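Local structure of alpha-galactosidase (3MI6) at residues Q691-N696 and F732-I737; R630-F635 and W654-D659; L252-N257 and T274-D279; Q115-L120 and T293-L298. The protein probably hydrolyses terminal, non-reducing alpha-D-galactose residues from alpha-D-galactosides, as a member of glycosyl hydrolase family 36. One frame throughout, in Å; residues are numbered along the deposited sequence.

Interactions 1 and 2 share the antiparallel C-terminal sheet, their centres about 14 Å apart. Interaction 1 joins two neighbouring strands and is partly buried, held by backbone hydrogen bonds and by side-chain amides at both ends. Interaction 2 is buried and without hydrogen bonds between its segments: aliphatic groups of helix 630-635 lie against strand 651-657. Interactions 3 and 4 lie in the N-terminal beta domain, nearer the centre of the chain, with centres about 12 Å apart, and touch through Val253 and Glu295 and through Tyr254 and Pro294. Both are mostly buried, but interaction 3 combines one backbone bond with a CH-pi contact, whereas interaction 4 rests on two leucine tips.

Interaction 1 of 4, residues Q691-N696 and F732-I737; sequences QRYQIN and FVVTAI
Tyr693 lies beside Val734 and Ala736 on the buried face of two antiparallel strands, its CD1 near Val734 CG1. Val734 CG1 is anti to its own backbone N (chi1 179°), which carries this methyl to the ring. The tyrosine hydroxyl is taken up outside the pair by Gln661 O and Arg688 N. Further along the same face, Ile695 CG2 meets the edge of the Phe732 ring at 4.0 Å from CD1. Between these side chains, Gln694 and Thr735 form the hydrogen-bonded pair, with Gln694 N to Thr735 O at 2.8 Å and Thr735 N to Gln694 O at 2.9 Å. The two faces differ in exposure: Tyr693, Ile695, Val734 and Ala736 are buried, whereas Thr735 is exposed to solvent and Gln694 and Ile737 partly so, the extended Gln694 bringing its CD to 3.4 Å from Ile737 CD1. At one end Arg692 O receives Ile737 N and Gln691 NE2 from opposite faces of its carbonyl plane. At the other, Asn696 OD1 accepts Val733 N at 2.8 Å, and its ND2 is hydrogen-bonded to Leu731 O. An alanine in place of Asn696 would probably leave Val733 N and Leu731 O without their side-chain partners, although the backbone bond from Asn696 N to Val733 O would remain. The alternating hydrogen-bonded and non-hydrogen-bonded pairs are those of an antiparallel sheet, here strands 692-695 and 728-736 of the C-terminal sheet.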
# COMPACT_ATOMS: atom_id res chain seq x y z
N GLN D 691 -25.90 -23.02 19.55
CA GLN D 691 -26.17 -22.91 20.98
C GLN D 691 -26.80 -21.55 21.28
O GLN D 691 -26.45 -20.54 20.66
CB GLN D 691 -24.89 -23.11 21.80
CG GLN D 691 -24.98 -22.73 23.29
CD GLN D 691 -25.74 -23.74 24.15
OE1 GLN D 691 -25.45 -24.94 24.12
NE2 GLN D 691 -26.69 -23.25 24.95
N ARG D 692 -27.73 -21.51 22.22
CA ARG D 692 -28.35 -20.25 22.59
C ARG D 692 -27.62 -19.63 23.78
O ARG D 692 -27.31 -20.33 24.74
CB ARG D 692 -29.82 -20.46 22.88
CG ARG D 692 -30.58 -20.92 21.64
CD ARG D 692 -32.03 -21.11 21.93
NE ARG D 692 -32.18 -21.92 23.12
CZ ARG D 692 -33.29 -21.97 23.84
NH1 ARG D 692 -34.35 -21.25 23.49
NH2 ARG D 692 -33.32 -22.74 24.93
N TYR D 693 -27.34 -18.32 23.70
CA TYR D 693 -26.60 -17.60 24.74
C TYR D 693 -27.32 -16.35 25.19
O TYR D 693 -28.24 -15.87 24.53
CB TYR D 693 -25.23 -17.16 24.23
CG TYR D 693 -24.29 -18.23 23.72
CD1 TYR D 693 -23.34 -18.80 24.55
CD2 TYR D 693 -24.32 -18.61 22.39
CE1 TYR D 693 -22.46 -19.75 24.08
CE2 TYR D 693 -23.44 -19.56 21.91
CZ TYR D 693 -22.50 -20.12 22.76
OH TYR D 693 -21.62 -21.08 22.29
N GLN D 694 -26.87 -15.81 26.32
CA GLN D 694 -27.32 -14.50 26.81
C GLN D 694 -26.10 -13.69 27.21
O GLN D 694 -25.06 -14.25 27.61
CB GLN D 694 -28.25 -14.64 28.02
CG GLN D 694 -29.53 -15.38 27.70
CD GLN D 694 -30.65 -15.18 28.73
OE1 GLN D 694 -30.45 -15.37 29.94
NE2 GLN D 694 -31.84 -14.82 28.24
N ILE D 695 -26.24 -12.38 27.09
CA ILE D 695 -25.13 -11.50 27.31
C ILE D 695 -25.37 -10.38 28.28
O ILE D 695 -26.25 -9.57 28.08
CB ILE D 695 -24.82 -10.71 26.03
CG1 ILE D 695 -24.55 -11.72 24.92
CG2 ILE D 695 -23.69 -9.72 26.32
CD1 ILE D 695 -24.38 -11.10 23.61
N ASN D 696 -24.69 -10.49 29.40
CA ASN D 696 -24.81 -9.58 30.50
C ASN D 696 -26.26 -9.61 30.87
O ASN D 696 -26.86 -10.63 30.82
CB ASN D 696 -24.37 -8.18 30.14
CG ASN D 696 -22.99 -8.13 29.58
OD1 ASN D 696 -22.16 -8.90 29.92
ND2 ASN D 696 -22.74 -7.21 28.72
N PHE D 732 -18.34 -8.08 28.12
CA PHE D 732 -19.44 -8.91 27.67
C PHE D 732 -19.33 -10.33 28.24
O PHE D 732 -18.57 -11.15 27.72
CB PHE D 732 -19.40 -9.00 26.15
CG PHE D 732 -19.56 -7.68 25.47
CD1 PHE D 732 -20.81 -7.11 25.31
CD2 PHE D 732 -18.46 -7.01 24.95
CE1 PHE D 732 -20.95 -5.89 24.66
CE2 PHE D 732 -18.61 -5.79 24.29
CZ PHE D 732 -19.85 -5.24 24.16
N VAL D 733 -20.08 -10.61 29.30
CA VAL D 733 -20.13 -11.95 29.88
C VAL D 733 -21.18 -12.81 29.16
O VAL D 733 -22.38 -12.52 29.20
CB VAL D 733 -20.50 -11.88 31.36
CG1 VAL D 733 -20.51 -13.27 31.97
CG2 VAL D 733 -19.54 -10.97 32.10
N VAL D 734 -20.72 -13.88 28.52
CA VAL D 734 -21.59 -14.70 27.69
C VAL D 734 -21.92 -16.02 28.38
O VAL D 734 -21.03 -16.81 28.66
CB VAL D 734 -20.94 -15.01 26.33
CG1 VAL D 734 -21.85 -15.88 25.49
CG2 VAL D 734 -20.61 -13.72 25.61
N THR D 735 -23.20 -16.24 28.64
CA THR D 735 -23.65 -17.46 29.30
C THR D 735 -24.52 -18.28 28.37
O THR D 735 -25.46 -17.76 27.76
CB THR D 735 -24.50 -17.17 30.56
OG1 THR D 735 -23.76 -16.38 31.49
CG2 THR D 735 -24.93 -18.47 31.24
N ALA D 736 -24.23 -19.57 28.28
CA ALA D 736 -25.10 -20.49 27.56
C ALA D 736 -26.43 -20.74 28.30
O ALA D 736 -26.47 -20.95 29.52
CB ALA D 736 -24.37 -21.81 27.29
N ILE D 737 -27.52 -20.69 27.54
CA ILE D 737 -28.81 -21.12 28.05
C ILE D 737 -28.92 -22.63 27.87
O ILE D 737 -28.92 -23.15 26.74
CB ILE D 737 -29.99 -20.40 27.33
CG1 ILE D 737 -30.03 -18.92 27.71
CG2 ILE D 737 -31.34 -21.02 27.72
CD1 ILE D 737 -31.44 -18.31 27.65

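Interaction 2 of 4, residues R630-F635 and W654-D659; sequences RQLFQF and WQVVSD
Leu632 and Val656 make the centre of this buried contact, Leu632 CG lying 3.9 Å from Val656 CG2. The valine points at the helix, and its CB also comes within 3.6 Å of Leu632 O, placing the branched side chain against helix backbone as well as side chain. Leu632 has CG anti to its backbone N (chi1 -173°); beyond it CD1 reaches the chain where the strand ends, 3.7 Å from Val657 C and 3.4 Å from Ser658 N. A chi1 of -71° puts Val656 CG1 anti to the carbonyl carbon, which leaves CG2 between the backbone N and the carbonyl carbon, and this methyl serves both Leu632 and Phe633. The Phe633 ring touches it more distantly, CD1 to CG2 at 4.3 Å. No hydrogen bond links the two segments, and the contact depends on apolar fit.

In the next shell, Ile665 of strand 663-670 touches both Leu632 and Phe633, and Phe638 lies against Val656. Ser658 OG is hydrogen-bonded to Asp660 OD1 and to Gln663 N, at the start of the next strand, while Phe633 O receives Gln569 NE2. Farther round the helix, Arg630 forms salt bridges with Glu329 and Glu362. The helix crosses the strand with 121° between their directions and 7.4 Å between their axes. The arrangement is alpha/beta packing in which the short helix 630-635 lies against the antiparallel C-terminal sheet.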
# COMPACT_ATOMS: atom_id res chain seq x y z
N ARG D 630 -11.99 -17.09 37.13
CA ARG D 630 -10.55 -17.18 37.01
C ARG D 630 -10.11 -18.22 35.98
O ARG D 630 -9.19 -17.98 35.21
CB ARG D 630 -9.89 -17.44 38.37
CG ARG D 630 -8.42 -17.06 38.46
CD ARG D 630 -7.75 -17.95 39.46
NE ARG D 630 -7.46 -17.34 40.76
CZ ARG D 630 -8.20 -17.50 41.86
NH1 ARG D 630 -9.30 -18.24 41.83
NH2 ARG D 630 -7.83 -16.91 42.98
N GLN D 631 -10.79 -19.37 35.96
CA GLN D 631 -10.45 -20.45 35.04
C GLN D 631 -10.59 -20.01 33.59
O GLN D 631 -9.78 -20.36 32.70
CB GLN D 631 -11.34 -21.66 35.33
CG GLN D 631 -10.95 -22.95 34.63
CD GLN D 631 -9.64 -23.52 35.15
OE1 GLN D 631 -9.23 -23.22 36.26
NE2 GLN D 631 -8.97 -24.34 34.33
N LEU D 632 -11.64 -19.22 33.34
CA LEU D 632 -11.93 -18.69 32.02
C LEU D 632 -10.86 -17.67 31.59
O LEU D 632 -10.28 -17.77 30.51
CB LEU D 632 -13.31 -18.05 32.05
CG LEU D 632 -13.91 -17.55 30.74
CD1 LEU D 632 -13.80 -18.62 29.66
CD2 LEU D 632 -15.36 -17.11 30.92
N PHE D 633 -10.59 -16.71 32.47
CA PHE D 633 -9.66 -15.62 32.20
C PHE D 633 -8.23 -16.11 32.01
O PHE D 633 -7.55 -15.78 31.03
CB PHE D 633 -9.70 -14.63 33.35
CG PHE D 633 -10.77 -13.57 33.22
CD1 PHE D 633 -10.89 -12.82 32.07
CD2 PHE D 633 -11.63 -13.31 34.26
CE1 PHE D 633 -11.84 -11.85 31.96
CE2 PHE D 633 -12.60 -12.34 34.15
CZ PHE D 633 -12.70 -11.61 33.00
N GLN D 634 -7.76 -16.93 32.93
CA GLN D 634 -6.41 -17.44 32.86
C GLN D 634 -6.18 -18.55 31.81
O GLN D 634 -5.15 -18.54 31.16
CB GLN D 634 -5.94 -17.89 34.24
CG GLN D 634 -5.88 -16.76 35.25
CD GLN D 634 -5.42 -17.26 36.60
OE1 GLN D 634 -5.32 -18.47 36.80
NE2 GLN D 634 -5.13 -16.35 37.52
N PHE D 635 -7.10 -19.49 31.65
CA PHE D 635 -6.82 -20.66 30.79
C PHE D 635 -7.73 -20.86 29.58
O PHE D 635 -7.47 -21.72 28.73
CB PHE D 635 -6.77 -21.96 31.60
CG PHE D 635 -5.86 -21.90 32.78
CD1 PHE D 635 -4.48 -21.85 32.61
CD2 PHE D 635 -6.38 -21.88 34.07
CE1 PHE D 635 -3.63 -21.79 33.69
CE2 PHE D 635 -5.54 -21.82 35.17
CZ PHE D 635 -4.16 -21.78 34.98
N TRP D 654 -10.79 -8.40 22.55
CA TRP D 654 -10.60 -9.83 22.55
C TRP D 654 -11.55 -10.65 23.41
O TRP D 654 -12.45 -10.12 24.08
CB TRP D 654 -9.14 -10.24 22.82
CG TRP D 654 -8.19 -9.36 23.59
CD1 TRP D 654 -6.95 -8.89 23.17
CD2 TRP D 654 -8.34 -8.90 24.93
NE1 TRP D 654 -6.32 -8.16 24.17
CE2 TRP D 654 -7.16 -8.14 25.25
CE3 TRP D 654 -9.34 -9.02 25.87
CZ2 TRP D 654 -6.98 -7.54 26.48
CZ3 TRP D 654 -9.16 -8.43 27.07
CH2 TRP D 654 -7.99 -7.71 27.38
N GLN D 655 -11.33 -11.97 23.39
CA GLN D 655 -12.28 -12.90 23.98
C GLN D 655 -11.60 -14.15 24.53
O GLN D 655 -10.72 -14.72 23.88
CB GLN D 655 -13.30 -13.30 22.91
CG GLN D 655 -14.62 -13.81 23.44
CD GLN D 655 -15.59 -14.23 22.33
OE1 GLN D 655 -16.46 -15.08 22.53
NE2 GLN D 655 -15.42 -13.65 21.16
N VAL D 656 -12.00 -14.59 25.71
CA VAL D 656 -11.63 -15.93 26.19
C VAL D 656 -12.86 -16.84 26.22
O VAL D 656 -13.94 -16.41 26.65
CB VAL D 656 -10.99 -15.89 27.58
CG1 VAL D 656 -9.62 -15.29 27.50
CG2 VAL D 656 -11.86 -15.10 28.54
N VAL D 657 -12.68 -18.08 25.76
CA VAL D 657 -13.77 -19.04 25.65
C VAL D 657 -13.42 -20.33 26.40
O VAL D 657 -12.29 -20.83 26.31
CB VAL D 657 -14.08 -19.39 24.16
CG1 VAL D 657 -15.30 -20.28 24.04
CG2 VAL D 657 -14.28 -18.14 23.32
N SER D 658 -14.40 -20.87 27.12
CA SER D 658 -14.26 -22.14 27.83
C SER D 658 -14.09 -23.37 26.90
O SER D 658 -14.25 -23.27 25.67
CB SER D 658 -15.46 -22.34 28.73
OG SER D 658 -16.63 -22.43 27.95
N ASP D 659 -13.76 -24.52 27.50
CA ASP D 659 -13.58 -25.79 26.79
C ASP D 659 -14.83 -26.20 26.00
O ASP D 659 -14.77 -26.53 24.82
CB ASP D 659 -13.22 -26.92 27.78
CG ASP D 659 -11.72 -26.98 28.09
OD1 ASP D 659 -10.92 -26.52 27.24
OD2 ASP D 659 -11.33 -27.50 29.18

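Interaction 3 of 4, residues L252-N257 and T274-D279; sequences LVYSGN and TGINPD
Asn257 O accepts the backbone N-H of Asn277 at 3.1 Å, the one hydrogen bond between these two buried loops of the N-terminal beta domain. The bond is nearly straight at hydrogen (167°), yet the donor stands well above the carbonyl plane. Ile276 CA adds a CA-H...O contact to the same oxygen at 3.4 Å. Asn257 O also lies in the plane of the Tyr254 ring, at its edge. Loop 252-257 follows strand 247-252, whereas 274-279 turns a corner at Gly275 after strand 270-274; the contact therefore joins connections leaving two different sheets. Tyr254 CG, anti to the backbone N (chi1 -166°), is directed toward Ile276. The ring beyond it receives Ile276 CG1 over one face in a CH-pi contact, 4.1 Å from CG1 to the ring centroid, with the side chains crossing at about a right angle. Gly256 N lies over the opposite face, toward the rim. An alanine at Tyr254 would probably open a gap beside Ile276 and leave its CG1 without the aromatic face. Around the loops, His502 of helix 500-518 meets the Tyr254 ring and touches Ile276, while Asn257 OD1 is held by Met223 N. The Asn257 side chain is about 10 Å from that of Met480, a predicted substrate-binding residue. At the other end of the contact, Leu252 CD1 lies 3.8 Å from Gly275 CA.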
# COMPACT_ATOMS: atom_id res chain seq x y z
N LEU D 252 11.51 -20.45 20.36
CA LEU D 252 12.82 -20.92 20.78
C LEU D 252 12.87 -21.11 22.28
O LEU D 252 12.70 -20.15 23.02
CB LEU D 252 13.84 -19.87 20.41
CG LEU D 252 15.06 -20.29 19.63
CD1 LEU D 252 16.31 -19.57 20.22
CD2 LEU D 252 15.20 -21.82 19.62
N VAL D 253 13.11 -22.32 22.77
CA VAL D 253 13.23 -22.46 24.21
C VAL D 253 14.62 -22.07 24.68
O VAL D 253 15.43 -22.93 24.95
CB VAL D 253 12.93 -23.85 24.68
CG1 VAL D 253 12.67 -23.83 26.18
CG2 VAL D 253 11.74 -24.40 23.92
N TYR D 254 14.88 -20.77 24.78
CA TYR D 254 16.19 -20.24 25.12
C TYR D 254 15.98 -18.84 25.66
O TYR D 254 14.96 -18.23 25.39
CB TYR D 254 17.07 -20.19 23.87
CG TYR D 254 18.53 -19.98 24.17
CD1 TYR D 254 19.21 -20.85 25.01
CD2 TYR D 254 19.23 -18.91 23.61
CE1 TYR D 254 20.55 -20.65 25.29
CE2 TYR D 254 20.56 -18.69 23.88
CZ TYR D 254 21.22 -19.57 24.72
OH TYR D 254 22.55 -19.37 25.02
N SER D 255 16.90 -18.32 26.45
CA SER D 255 16.66 -17.05 27.12
C SER D 255 17.84 -16.12 26.99
O SER D 255 17.87 -15.07 27.64
CB SER D 255 16.37 -17.28 28.61
OG SER D 255 15.52 -18.39 28.80
N GLY D 256 18.81 -16.51 26.19
CA GLY D 256 20.03 -15.74 26.01
C GLY D 256 20.06 -15.17 24.61
O GLY D 256 19.01 -14.87 24.04
N ASN D 257 21.26 -15.02 24.05
CA ASN D 257 21.40 -14.43 22.73
C ASN D 257 20.73 -15.26 21.66
O ASN D 257 21.02 -16.44 21.51
CB ASN D 257 22.86 -14.27 22.40
CG ASN D 257 23.51 -13.22 23.24
OD1 ASN D 257 22.83 -12.45 23.90
ND2 ASN D 257 24.83 -13.16 23.21
N THR D 274 16.82 -20.28 13.02
CA THR D 274 16.61 -19.86 14.41
C THR D 274 17.43 -20.62 15.45
O THR D 274 17.52 -21.84 15.42
CB THR D 274 15.12 -19.86 14.81
OG1 THR D 274 14.54 -21.13 14.51
CG2 THR D 274 14.34 -18.77 14.05
N GLY D 275 18.04 -19.90 16.38
CA GLY D 275 18.74 -20.50 17.49
C GLY D 275 19.62 -19.48 18.19
O GLY D 275 19.35 -18.28 18.18
N ILE D 276 20.69 -19.97 18.81
CA ILE D 276 21.66 -19.12 19.46
C ILE D 276 22.32 -18.20 18.44
O ILE D 276 22.76 -18.63 17.38
CB ILE D 276 22.74 -19.97 20.14
CG1 ILE D 276 22.11 -20.90 21.15
CG2 ILE D 276 23.78 -19.08 20.80
CD1 ILE D 276 23.11 -21.76 21.88
N ASN D 277 22.37 -16.92 18.76
CA ASN D 277 23.00 -15.94 17.90
C ASN D 277 24.44 -16.31 17.56
O ASN D 277 25.30 -16.31 18.43
CB ASN D 277 22.96 -14.59 18.61
CG ASN D 277 23.39 -13.45 17.73
OD1 ASN D 277 23.30 -12.29 18.14
ND2 ASN D 277 23.84 -13.76 16.51
N PRO D 278 24.72 -16.61 16.28
CA PRO D 278 26.08 -16.93 15.85
C PRO D 278 27.11 -15.87 16.25
O PRO D 278 28.27 -16.21 16.39
CB PRO D 278 25.95 -16.99 14.33
CG PRO D 278 24.61 -17.46 14.12
CD PRO D 278 23.76 -16.81 15.19
N ASP D 279 26.68 -14.62 16.42
CA ASP D 279 27.58 -13.58 16.89
C ASP D 279 27.80 -13.62 18.40
O ASP D 279 26.88 -13.93 19.18
CB ASP D 279 27.04 -12.22 16.47
CG ASP D 279 27.35 -11.89 15.02
OD1 ASP D 279 28.55 -11.97 14.65
OD2 ASP D 279 26.41 -11.55 14.26

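Interaction 4 of 4, residues Q115-L120 and T293-L298; sequences QRLANL and TPEAIL
Leu117 and Leu120 direct their side chains from a loop after strand 103-112 onto residues 293-295, in the irregular part of the broken strand 290-301, part of the large antiparallel sheet of the N-terminal beta domain. Both leucines have CG anti to the carbonyl carbon and beside the backbone N, with chi1 of -70° in Leu117 and -78° in Leu120. CD1 of each is anti to CA and extends toward 293-295. Leu117 and Glu295 meet tip to tip, CD1 of the leucine 4.0 Å from CG of the glutamate. Beyond CG the Glu295 chain is extended (chi2 179°), and its aliphatic part serves the leucine while the carboxylate is held by other groups: OE2 forms a salt bridge with Lys114 NZ and OE1 a hydrogen bond with Thr123 OG1. The charge thus has its own partners beside an apolar contact. Thr293 CB points away from the loop, its hydroxyl engaged by Ala164 N, and its backbone carbonyl oxygen lies in van der Waals contact with the leucine methyls. Leu120 is the more deeply buried leucine, packed also against Leu506 and Tyr509 of helix 500-518. Its CD1 lies 3.9 Å from both Thr293 O and Pro294 CA.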
# COMPACT_ATOMS: atom_id res chain seq x y z
N GLN D 115 11.80 -37.01 25.71
CA GLN D 115 12.40 -36.81 27.02
C GLN D 115 12.96 -35.41 27.13
O GLN D 115 13.43 -34.83 26.15
CB GLN D 115 13.54 -37.82 27.23
CG GLN D 115 13.17 -39.26 26.93
CD GLN D 115 12.76 -40.03 28.18
OE1 GLN D 115 13.61 -40.41 28.99
NE2 GLN D 115 11.46 -40.26 28.34
N ARG D 116 12.94 -34.86 28.35
CA ARG D 116 13.63 -33.61 28.62
C ARG D 116 15.09 -33.65 28.13
O ARG D 116 15.66 -34.72 27.90
CB ARG D 116 13.59 -33.28 30.11
CG ARG D 116 12.28 -32.69 30.59
CD ARG D 116 12.10 -32.90 32.08
NE ARG D 116 10.78 -32.47 32.56
CZ ARG D 116 9.65 -33.13 32.38
NH1 ARG D 116 9.63 -34.27 31.70
NH2 ARG D 116 8.52 -32.64 32.87
N LEU D 117 15.68 -32.47 27.95
CA LEU D 117 17.10 -32.38 27.72
C LEU D 117 17.80 -32.33 29.08
O LEU D 117 17.20 -31.94 30.08
CB LEU D 117 17.43 -31.14 26.89
CG LEU D 117 16.98 -31.22 25.44
CD1 LEU D 117 17.24 -29.90 24.68
CD2 LEU D 117 17.64 -32.40 24.76
N ALA D 118 19.05 -32.74 29.12
CA ALA D 118 19.71 -32.91 30.39
C ALA D 118 19.78 -31.59 31.14
O ALA D 118 19.31 -31.51 32.28
CB ALA D 118 21.10 -33.51 30.20
N ASN D 119 20.35 -30.56 30.52
CA ASN D 119 20.61 -29.33 31.25
C ASN D 119 19.87 -28.08 30.77
O ASN D 119 20.08 -27.00 31.33
CB ASN D 119 22.10 -29.03 31.28
CG ASN D 119 22.89 -30.16 31.88
OD1 ASN D 119 23.77 -30.73 31.23
ND2 ASN D 119 22.55 -30.51 33.13
N LEU D 120 19.02 -28.23 29.75
CA LEU D 120 18.29 -27.11 29.18
C LEU D 120 16.79 -27.28 29.37
O LEU D 120 16.29 -28.40 29.35
CB LEU D 120 18.57 -27.02 27.68
CG LEU D 120 19.88 -26.40 27.21
CD1 LEU D 120 20.11 -26.73 25.74
CD2 LEU D 120 19.85 -24.91 27.45
N THR D 293 22.02 -27.98 21.09
CA THR D 293 21.35 -26.69 20.88
C THR D 293 20.05 -26.60 21.68
O THR D 293 19.46 -27.63 22.02
CB THR D 293 21.00 -26.39 19.41
OG1 THR D 293 19.86 -27.16 19.03
CG2 THR D 293 22.16 -26.68 18.49
N PRO D 294 19.61 -25.37 22.00
CA PRO D 294 18.29 -25.20 22.63
C PRO D 294 17.27 -25.61 21.60
O PRO D 294 17.61 -25.62 20.41
CB PRO D 294 18.20 -23.69 22.87
CG PRO D 294 19.57 -23.17 22.71
CD PRO D 294 20.28 -24.08 21.77
N GLU D 295 16.05 -25.94 22.02
CA GLU D 295 15.04 -26.40 21.07
C GLU D 295 14.33 -25.28 20.30
O GLU D 295 14.02 -24.21 20.85
CB GLU D 295 14.02 -27.27 21.80
CG GLU D 295 14.54 -28.66 22.06
CD GLU D 295 13.56 -29.53 22.80
OE1 GLU D 295 12.67 -28.99 23.49
OE2 GLU D 295 13.69 -30.77 22.70
N ALA D 296 14.07 -25.53 19.02
CA ALA D 296 13.23 -24.65 18.21
C ALA D 296 11.82 -25.22 18.14
O ALA D 296 11.66 -26.40 17.87
CB ALA D 296 13.82 -24.52 16.81
N ILE D 297 10.81 -24.39 18.40
CA ILE D 297 9.40 -24.76 18.15
C ILE D 297 8.94 -24.31 16.76
O ILE D 297 9.05 -23.14 16.43
CB ILE D 297 8.42 -24.12 19.17
CG1 ILE D 297 8.91 -24.26 20.62
CG2 ILE D 297 7.04 -24.72 19.02
CD1 ILE D 297 9.14 -25.68 21.06
N LEU D 298 8.42 -25.24 15.97
CA LEU D 298 7.88 -24.94 14.64
C LEU D 298 6.40 -25.32 14.53
O LEU D 298 5.92 -26.24 15.20
CB LEU D 298 8.66 -25.67 13.56
CG LEU D 298 9.70 -24.87 12.78
CD1 LEU D 298 10.80 -24.42 13.74
CD2 LEU D 298 10.31 -25.70 11.66